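Methyltransferase small domain-containing protein (Thermoplasma acidophilum, PDB 1NE2) is of unconfirmed function but has the fold of class I S-adenosylmethionine-dependent methyltransferases and may act as a transferase. Local coordinates at residues Thr138-Tyr143 against Gly194-Ser199; Ala102-Ile107 against Arg129-Lys134; Gly5-Leu10 against Thr36-Leu41. All coordinates share one frame; numbering follows the deposited sequence.

Contact 1: residues Thr138-Tyr143 against Gly194-Ser199; sequences TSMWIY and GVRNHS
Arg196 lies across Trp141 and meets selenomethionine Met140 at its end. Its CB starts 3.8 Å from Trp141 CZ3, and CG continues past CH2 and CZ3. The chain bends at chi2 (58°), bringing CD over the face of the six-membered ring, close above its centre, in a CH-pi contact. NE follows at 3.3 Å from Trp141 CZ2. The guanidinium is steeply inclined to the indole (planes 71° apart); CZ lies to the side of the ring normal, an off-centre cation-pi contact. Met140 CG sits over the centre of the guanidinium, with SE beside NH2, but both approaches are too short, so the details here are doubtful. NH1 forms a salt bridge with the C-terminal carboxylate of Phe200. Strands 142-147 and 187-197 run antiparallel, setting the reversed strand into an otherwise parallel sheet in the order 3-2-1-4-5-7-6 of class I methyltransferases. Ile142 and Val195 form the hydrogen-bonded pair, Ile142 N to Val195 O 2.9 Å and Val195 N to Ile142 O 2.8 Å. Their side chains face helix 126-138, whereas Tyr143 lies on the Trp141 face, with CD1 3.7 Å from Gly194 CA and OH bonded to Asp47. Asn197 N donates to Met140 O (2.7 Å), and its ND2, nearly straight, to Ser139 O (2.8 Å). ND2 also reaches Phe136 O in the preceding helix, while OD1 accepts from Ser199 N in an Asx turn.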
loop_
_atom_site.group_PDB
_atom_site.type_symbol
_atom_site.label_atom_id
_atom_site.label_comp_id
_atom_site.label_asym_id
_atom_site.label_seq_id
_atom_site.Cartn_x
_atom_site.Cartn_y
_atom_site.Cartn_z
ATOM N N THR B 138 4.422 -5.911 9.594
ATOM C CA THR B 138 3.937 -5.126 8.459
ATOM C C THR B 138 3.449 -3.693 8.680
ATOM O O THR B 138 3.760 -2.794 7.883
ATOM C CB THR B 138 2.771 -5.888 7.763
ATOM O OG1 THR B 138 3.221 -7.184 7.335
ATOM C CG2 THR B 138 2.261 -5.112 6.557
ATOM N N SER B 139 2.691 -3.470 9.746
ATOM C CA SER B 139 2.104 -2.153 9.967
ATOM C C SER B 139 2.298 -1.489 11.320
ATOM O O SER B 139 2.563 -2.144 12.326
ATOM C CB SER B 139 0.603 -2.236 9.676
ATOM O OG SER B 139 0.365 -2.868 8.429
HETATM N N MSE B 140 2.131 -0.170 11.328
HETATM C CA MSE B 140 2.270 0.631 12.538
HETATM C C MSE B 140 1.006 0.586 13.393
HETATM O O MSE B 140 1.081 0.549 14.628
HETATM C CB MSE B 140 2.593 2.079 12.165
HETATM C CG MSE B 140 2.684 3.009 13.358
HETATM SE SE MSE B 140 3.752 4.578 13.002
HETATM C CE MSE B 140 2.409 5.726 12.254
ATOM N N TRP B 141 -0.151 0.583 12.734
ATOM C CA TRP B 141 -1.438 0.548 13.431
ATOM C C TRP B 141 -2.186 -0.717 13.032
ATOM O O TRP B 141 -2.436 -0.959 11.856
ATOM C CB TRP B 141 -2.256 1.788 13.081
ATOM C CG TRP B 141 -1.540 3.063 13.414
ATOM C CD1 TRP B 141 -0.673 3.759 12.613
ATOM C CD2 TRP B 141 -1.585 3.761 14.659
ATOM N NE1 TRP B 141 -0.178 4.846 13.289
ATOM C CE2 TRP B 141 -0.719 4.870 14.548
ATOM C CE3 TRP B 141 -2.273 3.552 15.864
ATOM C CZ2 TRP B 141 -0.523 5.777 15.599
ATOM C CZ3 TRP B 141 -2.079 4.454 16.911
ATOM C CH2 TRP B 141 -1.210 5.553 16.767
ATOM N N ILE B 142 -2.548 -1.516 14.028
ATOM C CA ILE B 142 -3.200 -2.799 13.803
ATOM C C ILE B 142 -4.594 -2.874 14.427
ATOM O O ILE B 142 -4.774 -2.585 15.614
ATOM C CB ILE B 142 -2.282 -3.916 14.375
ATOM C CG1 ILE B 142 -0.960 -3.922 13.587
ATOM C CG2 ILE B 142 -2.978 -5.265 14.317
ATOM C CD1 ILE B 142 0.207 -4.587 14.291
ATOM N N TYR B 143 -5.571 -3.278 13.622
ATOM C CA TYR B 143 -6.962 -3.381 14.066
ATOM C C TYR B 143 -7.540 -4.752 13.756
ATOM O O TYR B 143 -7.243 -5.340 12.716
ATOM C CB TYR B 143 -7.818 -2.327 13.360
ATOM C CG TYR B 143 -7.477 -0.903 13.725
ATOM C CD1 TYR B 143 -8.111 -0.271 14.793
ATOM C CD2 TYR B 143 -6.529 -0.181 12.994
ATOM C CE1 TYR B 143 -7.818 1.057 15.126
ATOM C CE2 TYR B 143 -6.227 1.146 13.319
ATOM C CZ TYR B 143 -6.880 1.756 14.382
ATOM O OH TYR B 143 -6.622 3.077 14.680
ATOM N N GLY B 194 -7.607 -2.235 18.793
ATOM C CA GLY B 194 -6.870 -1.187 18.110
ATOM C C GLY B 194 -5.532 -1.204 18.821
ATOM O O GLY B 194 -5.495 -1.042 20.044
ATOM N N VAL B 195 -4.445 -1.408 18.080
ATOM C CA VAL B 195 -3.112 -1.498 18.684
ATOM C C VAL B 195 -2.049 -0.674 17.957
ATOM O O VAL B 195 -2.038 -0.611 16.721
ATOM C CB VAL B 195 -2.619 -2.973 18.695
ATOM C CG1 VAL B 195 -1.424 -3.119 19.630
ATOM C CG2 VAL B 195 -3.750 -3.912 19.098
ATOM N N ARG B 196 -1.165 -0.032 18.720
ATOM C CA ARG B 196 -0.071 0.735 18.122
ATOM C C ARG B 196 1.177 -0.140 18.210
ATOM O O ARG B 196 1.606 -0.511 19.301
ATOM C CB ARG B 196 0.162 2.045 18.876
ATOM C CG ARG B 196 1.351 2.849 18.363
ATOM C CD ARG B 196 1.198 3.186 16.886
ATOM N NE ARG B 196 2.207 4.143 16.427
ATOM C CZ ARG B 196 3.493 3.856 16.240
ATOM N NH1 ARG B 196 3.944 2.631 16.463
ATOM N NH2 ARG B 196 4.330 4.803 15.840
ATOM N N ASN B 197 1.752 -0.476 17.061
ATOM C CA ASN B 197 2.942 -1.325 17.009
ATOM C C ASN B 197 4.131 -0.694 17.741
ATOM O O ASN B 197 4.426 0.480 17.553
ATOM C CB ASN B 197 3.338 -1.571 15.553
ATOM C CG ASN B 197 4.230 -2.787 15.384
ATOM O OD1 ASN B 197 4.948 -3.181 16.303
ATOM N ND2 ASN B 197 4.201 -3.380 14.198
ATOM N N HIS B 198 4.809 -1.476 18.575
ATOM C CA HIS B 198 5.979 -0.985 19.301
ATOM C C HIS B 198 7.172 -0.784 18.368
ATOM O O HIS B 198 8.045 0.046 18.633
ATOM C CB HIS B 198 6.384 -1.978 20.390
ATOM C CG HIS B 198 5.589 -1.858 21.650
ATOM N ND1 HIS B 198 5.534 -2.864 22.590
ATOM C CD2 HIS B 198 4.848 -0.838 22.145
ATOM C CE1 HIS B 198 4.794 -2.470 23.610
ATOM N NE2 HIS B 198 4.366 -1.244 23.366
ATOM N N SER B 199 7.212 -1.556 17.286
ATOM C CA SER B 199 8.309 -1.482 16.327
ATOM C C SER B 199 8.434 -0.126 15.640
ATOM O O SER B 199 9.187 0.741 16.089
ATOM C CB SER B 199 8.156 -2.584 15.275
ATOM O OG SER B 199 8.189 -3.864 15.882
#

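Contact 2: residues Ala102-Ile107 against Arg129-Lys134; sequences ADVSEI and RAFIDK
Val104 and Phe131, with CA atoms 6.5 Å apart, mark the closest backbone approach between the short 3-10 segment 104-106 and helix 126-138. The loop joining strands 98-101 and 111-116 is thereby packed on that helix, with Val104 and Lys134 both touching Trp114 of strand 111-116. Val104 supplies both methyls. CG1 occupies the crowded position between backbone N and carbonyl carbon (chi1 65°) and reaches Ala130 CB at 3.8 Å. CG2 lies over one face of the Phe131 ring, toward its rim, and touches Lys134 CB at 3.5 Å; Val104 CB itself comes to 3.6 Å from Phe131 CE1. Lys134 slides past the valine in the opposite direction, bent at chi2 and chi3, and its CD rests 3.5 Å from Ile107 CB. The ammonium NZ then donates to Ile107 O over 2.7 Å, nearly along the C=O axis. A water 2.9 Å from NZ accepts from it and donates to Ser105 O. Asp103, just before the 3-10 turn, shapes it: its OD2 accepts from Ser105 N, in an Asx turn, and from Ser105 OG. The direct carbonyl and the water-relayed one would be expected to favour the charged amine, with Glu137 adding only a long, weak ion pair.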
loop_
_atom_site.group_PDB
_atom_site.type_symbol
_atom_site.label_atom_id
_atom_site.label_comp_id
_atom_site.label_asym_id
_atom_site.label_seq_id
_atom_site.Cartn_x
_atom_site.Cartn_y
_atom_site.Cartn_z
ATOM N N ALA B 102 -3.498 -14.525 -1.920
ATOM C CA ALA B 102 -2.237 -14.805 -1.249
ATOM C C ALA B 102 -2.420 -15.373 0.141
ATOM O O ALA B 102 -3.441 -15.151 0.791
ATOM C CB ALA B 102 -1.394 -13.531 -1.163
ATOM N N ASP B 103 -1.422 -16.132 0.582
ATOM C CA ASP B 103 -1.431 -16.683 1.924
ATOM C C ASP B 103 -0.769 -15.570 2.734
ATOM O O ASP B 103 0.035 -14.807 2.194
ATOM C CB ASP B 103 -0.581 -17.951 2.001
ATOM C CG ASP B 103 -0.496 -18.504 3.408
ATOM O OD1 ASP B 103 -1.535 -18.957 3.933
ATOM O OD2 ASP B 103 0.606 -18.473 3.993
ATOM N N VAL B 104 -1.092 -15.471 4.015
ATOM C CA VAL B 104 -0.518 -14.417 4.842
ATOM C C VAL B 104 1.010 -14.477 4.912
ATOM O O VAL B 104 1.677 -13.445 5.024
ATOM C CB VAL B 104 -1.136 -14.439 6.269
ATOM C CG1 VAL B 104 -0.764 -15.725 6.991
ATOM C CG2 VAL B 104 -0.682 -13.221 7.057
ATOM N N SER B 105 1.574 -15.678 4.816
ATOM C CA SER B 105 3.028 -15.826 4.872
ATOM C C SER B 105 3.723 -15.117 3.710
ATOM O O SER B 105 4.900 -14.770 3.799
ATOM C CB SER B 105 3.409 -17.308 4.847
ATOM O OG SER B 105 3.099 -17.883 3.589
ATOM N N GLU B 106 2.987 -14.901 2.623
ATOM C CA GLU B 106 3.537 -14.254 1.433
ATOM C C GLU B 106 3.628 -12.728 1.520
ATOM O O GLU B 106 4.363 -12.110 0.754
ATOM C CB GLU B 106 2.700 -14.611 0.205
ATOM C CG GLU B 106 2.212 -16.046 0.160
ATOM C CD GLU B 106 1.403 -16.338 -1.092
ATOM O OE1 GLU B 106 0.607 -17.299 -1.078
ATOM O OE2 GLU B 106 1.569 -15.613 -2.095
ATOM N N ILE B 107 2.873 -12.121 2.430
ATOM C CA ILE B 107 2.876 -10.663 2.571
ATOM C C ILE B 107 4.248 -10.144 3.014
ATOM O O ILE B 107 4.825 -10.629 3.985
ATOM C CB ILE B 107 1.776 -10.214 3.559
ATOM C CG1 ILE B 107 0.401 -10.678 3.054
ATOM C CG2 ILE B 107 1.806 -8.702 3.731
ATOM C CD1 ILE B 107 0.038 -10.192 1.654
ATOM N N ARG B 129 -2.015 -17.342 14.675
ATOM C CA ARG B 129 -0.870 -16.576 15.148
ATOM C C ARG B 129 -0.130 -15.977 13.960
ATOM O O ARG B 129 0.550 -14.957 14.087
ATOM C CB ARG B 129 0.084 -17.468 15.946
ATOM C CG ARG B 129 -0.533 -18.083 17.189
ATOM C CD ARG B 129 0.521 -18.763 18.049
ATOM N NE ARG B 129 -0.060 -19.371 19.242
ATOM C CZ ARG B 129 0.649 -19.933 20.216
ATOM N NH1 ARG B 129 1.973 -19.966 20.143
ATOM N NH2 ARG B 129 0.032 -20.467 21.262
ATOM N N ALA B 130 -0.272 -16.621 12.804
ATOM C CA ALA B 130 0.376 -16.168 11.581
ATOM C C ALA B 130 -0.065 -14.752 11.229
ATOM O O ALA B 130 0.756 -13.911 10.855
ATOM C CB ALA B 130 0.048 -17.120 10.433
ATOM N N PHE B 131 -1.364 -14.491 11.346
ATOM C CA PHE B 131 -1.890 -13.168 11.041
ATOM C C PHE B 131 -1.380 -12.130 12.027
ATOM O O PHE B 131 -1.041 -11.016 11.638
ATOM C CB PHE B 131 -3.421 -13.176 11.047
ATOM C CG PHE B 131 -4.025 -13.535 9.723
ATOM C CD1 PHE B 131 -3.788 -14.779 9.150
ATOM C CD2 PHE B 131 -4.813 -12.618 9.036
ATOM C CE1 PHE B 131 -4.330 -15.106 7.904
ATOM C CE2 PHE B 131 -5.359 -12.932 7.791
ATOM C CZ PHE B 131 -5.117 -14.177 7.224
ATOM N N ILE B 132 -1.331 -12.492 13.304
ATOM C CA ILE B 132 -0.851 -11.565 14.317
ATOM C C ILE B 132 0.620 -11.254 14.055
ATOM O O ILE B 132 1.025 -10.091 14.038
ATOM C CB ILE B 132 -1.010 -12.154 15.734
ATOM C CG1 ILE B 132 -2.480 -12.496 15.986
ATOM C CG2 ILE B 132 -0.523 -11.151 16.769
ATOM C CD1 ILE B 132 -2.740 -13.186 17.310
ATOM N N ASP B 133 1.416 -12.295 13.834
ATOM C CA ASP B 133 2.839 -12.114 13.566
ATOM C C ASP B 133 3.081 -11.246 12.338
ATOM O O ASP B 133 3.906 -10.331 12.367
ATOM C CB ASP B 133 3.520 -13.469 13.366
ATOM C CG ASP B 133 3.768 -14.191 14.673
ATOM O OD1 ASP B 133 4.178 -15.368 14.627
ATOM O OD2 ASP B 133 3.561 -13.581 15.744
ATOM N N LYS B 134 2.366 -11.537 11.257
ATOM C CA LYS B 134 2.534 -10.764 10.031
ATOM C C LYS B 134 2.138 -9.301 10.234
ATOM O O LYS B 134 2.795 -8.394 9.714
ATOM C CB LYS B 134 1.694 -11.369 8.905
ATOM C CG LYS B 134 1.876 -10.677 7.553
ATOM C CD LYS B 134 2.956 -11.324 6.694
ATOM C CE LYS B 134 4.353 -11.167 7.260
ATOM N NZ LYS B 134 5.367 -11.846 6.383
HETATM O O HOH W 1 6.418 -14.596 6.311
#

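Contact 3: residues Gly5-Leu10 against Thr36-Leu41; sequences GIKNDL and TAAYFL
Leu10 and Ala38 carry the apolar part of the contact between helices 6-14 and 34-46, whose local axes approach to 9.0 Å at 133° between their N-to-C directions. Leu10 CD2 lies against the backbone of the second helix, 4.0 Å from Ala38 CA. The same methyl meets Ala38 CB at 4.2 Å and Leu41 CB at 4.3 Å, so it rests between residues one helical turn apart. Ala38 CB in turn points at the first helix and reaches Lys7 O at 3.8 Å; Lys7 and Ala38 are also the closest CA pair, 5.8 Å apart. Leu71 and Leu72 continue the apolar cluster around Leu10. The two helices precede the first strand of the Rossmann-like domain: helix 34-46 lies on the central sheet, with Phe40 on Tyr143 and Ile145, and helix 6-14 packs against helix 34-46. The Leu41 side chain comes close to, but makes no contact with, a GxGxxA sequence that is consistent with the glycine-rich cofactor loop of such enzymes. The aliphatic stem of Lys7 forms a looser, peripheral contact. A bend at chi2 (-87°) swings CD round, and CE comes to 4.2 Å from Tyr39 N and 4.4 Å from Tyr39 CB. Polar ends are engaged beyond the two segments: Lys7 NZ forms a salt bridge with Glu11 and a hydrogen bond with Ser35 OG, and Tyr39 OH bonds Glu168 on the edge strand 162-173.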
loop_
_atom_site.group_PDB
_atom_site.type_symbol
_atom_site.label_atom_id
_atom_site.label_comp_id
_atom_site.label_asym_id
_atom_site.label_seq_id
_atom_site.Cartn_x
_atom_site.Cartn_y
_atom_site.Cartn_z
ATOM N N GLY B 5 -24.739 11.736 8.606
ATOM C CA GLY B 5 -23.549 11.259 9.285
ATOM C C GLY B 5 -22.671 10.429 8.367
ATOM O O GLY B 5 -23.163 9.752 7.463
ATOM N N ILE B 6 -21.366 10.470 8.604
ATOM C CA ILE B 6 -20.422 9.722 7.780
ATOM C C ILE B 6 -20.609 8.209 7.916
ATOM O O ILE B 6 -20.385 7.462 6.964
ATOM C CB ILE B 6 -18.967 10.107 8.139
ATOM C CG1 ILE B 6 -17.997 9.520 7.114
ATOM C CG2 ILE B 6 -18.637 9.629 9.549
ATOM C CD1 ILE B 6 -16.562 9.941 7.318
ATOM N N LYS B 7 -21.026 7.755 9.093
ATOM C CA LYS B 7 -21.228 6.326 9.308
ATOM C C LYS B 7 -22.379 5.852 8.425
ATOM O O LYS B 7 -22.289 4.806 7.782
ATOM C CB LYS B 7 -21.512 6.054 10.794
ATOM C CG LYS B 7 -21.566 4.581 11.201
ATOM C CD LYS B 7 -22.959 3.992 11.020
ATOM C CE LYS B 7 -23.062 2.595 11.620
ATOM N NZ LYS B 7 -24.436 2.040 11.474
ATOM N N ASN B 8 -23.455 6.635 8.369
ATOM C CA ASN B 8 -24.598 6.270 7.544
ATOM C C ASN B 8 -24.293 6.430 6.062
ATOM O O ASN B 8 -24.722 5.615 5.247
ATOM C CB ASN B 8 -25.823 7.110 7.911
ATOM C CG ASN B 8 -26.467 6.662 9.206
ATOM O OD1 ASN B 8 -26.827 5.494 9.360
ATOM N ND2 ASN B 8 -26.620 7.590 10.144
ATOM N N ASP B 9 -23.545 7.474 5.717
ATOM C CA ASP B 9 -23.190 7.722 4.323
ATOM C C ASP B 9 -22.273 6.622 3.791
ATOM O O ASP B 9 -22.377 6.227 2.631
ATOM C CB ASP B 9 -22.512 9.088 4.171
ATOM C CG ASP B 9 -23.434 10.244 4.528
ATOM O OD1 ASP B 9 -24.668 10.080 4.416
ATOM O OD2 ASP B 9 -22.924 11.323 4.907
ATOM N N LEU B 10 -21.369 6.134 4.639
ATOM C CA LEU B 10 -20.464 5.062 4.242
ATOM C C LEU B 10 -21.258 3.766 4.145
ATOM O O LEU B 10 -21.124 3.006 3.186
ATOM C CB LEU B 10 -19.342 4.883 5.275
ATOM C CG LEU B 10 -18.397 3.695 5.052
ATOM C CD1 LEU B 10 -17.642 3.853 3.737
ATOM C CD2 LEU B 10 -17.415 3.600 6.216
ATOM N N THR B 36 -22.031 -2.851 10.998
ATOM C CA THR B 36 -20.888 -3.145 11.849
ATOM C C THR B 36 -19.583 -2.756 11.156
ATOM O O THR B 36 -18.684 -2.189 11.781
ATOM C CB THR B 36 -20.854 -4.641 12.219
ATOM O OG1 THR B 36 -22.051 -4.971 12.938
ATOM C CG2 THR B 36 -19.645 -4.945 13.095
ATOM N N ALA B 37 -19.487 -3.053 9.864
ATOM C CA ALA B 37 -18.290 -2.723 9.097
ATOM C C ALA B 37 -18.075 -1.216 9.064
ATOM O O ALA B 37 -16.953 -0.737 9.250
ATOM C CB ALA B 37 -18.406 -3.264 7.678
ATOM N N ALA B 38 -19.148 -0.470 8.813
ATOM C CA ALA B 38 -19.064 0.985 8.773
ATOM C C ALA B 38 -18.651 1.536 10.142
ATOM O O ALA B 38 -17.808 2.421 10.222
ATOM C CB ALA B 38 -20.406 1.577 8.343
ATOM N N TYR B 39 -19.240 1.005 11.215
ATOM C CA TYR B 39 -18.908 1.465 12.566
ATOM C C TYR B 39 -17.416 1.283 12.846
ATOM O O TYR B 39 -16.728 2.209 13.296
ATOM C CB TYR B 39 -19.697 0.676 13.611
ATOM C CG TYR B 39 -19.359 1.058 15.036
ATOM C CD1 TYR B 39 -19.881 2.215 15.608
ATOM C CD2 TYR B 39 -18.505 0.270 15.809
ATOM C CE1 TYR B 39 -19.566 2.583 16.915
ATOM C CE2 TYR B 39 -18.182 0.633 17.120
ATOM C CZ TYR B 39 -18.718 1.790 17.664
ATOM O OH TYR B 39 -18.406 2.164 18.954
ATOM N N PHE B 40 -16.937 0.071 12.587
ATOM C CA PHE B 40 -15.543 -0.301 12.802
ATOM C C PHE B 40 -14.597 0.603 12.013
ATOM O O PHE B 40 -13.646 1.160 12.577
ATOM C CB PHE B 40 -15.373 -1.774 12.396
ATOM C CG PHE B 40 -13.965 -2.296 12.468
ATOM C CD1 PHE B 40 -13.227 -2.232 13.649
ATOM C CD2 PHE B 40 -13.410 -2.940 11.364
ATOM C CE1 PHE B 40 -11.956 -2.812 13.729
ATOM C CE2 PHE B 40 -12.146 -3.521 11.430
ATOM C CZ PHE B 40 -11.414 -3.459 12.621
ATOM N N LEU B 41 -14.870 0.769 10.720
ATOM C CA LEU B 41 -14.027 1.607 9.859
ATOM C C LEU B 41 -14.023 3.084 10.249
ATOM O O LEU B 41 -12.982 3.734 10.187
ATOM C CB LEU B 41 -14.441 1.459 8.392
ATOM C CG LEU B 41 -14.174 0.084 7.760
ATOM C CD1 LEU B 41 -14.726 0.079 6.334
ATOM C CD2 LEU B 41 -12.677 -0.217 7.746
#

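How the contacts relate
From the N terminus the chain closes three loops in series, none enclosing or crossing another. Contact 3 comes first, bringing helix 6-14 back onto helix 34-46 across a connection that includes the unmodelled residues 19-31. Contact 2 then joins the loop after strand 98-101 to helix 126-138. Contact 1 follows where that helix gives way to strand 142-147, and spans 50 residues to pair it with strand 187-197. Contact 1 touches both others: Thr138 OG1 lies 4.2 Å from Ile107 CG2, and Tyr143 CB 3.8 Å from Phe40 CZ. Contacts 2 and 3 stand on opposite sides of the chain's centre, nearest atoms about 12 Å apart.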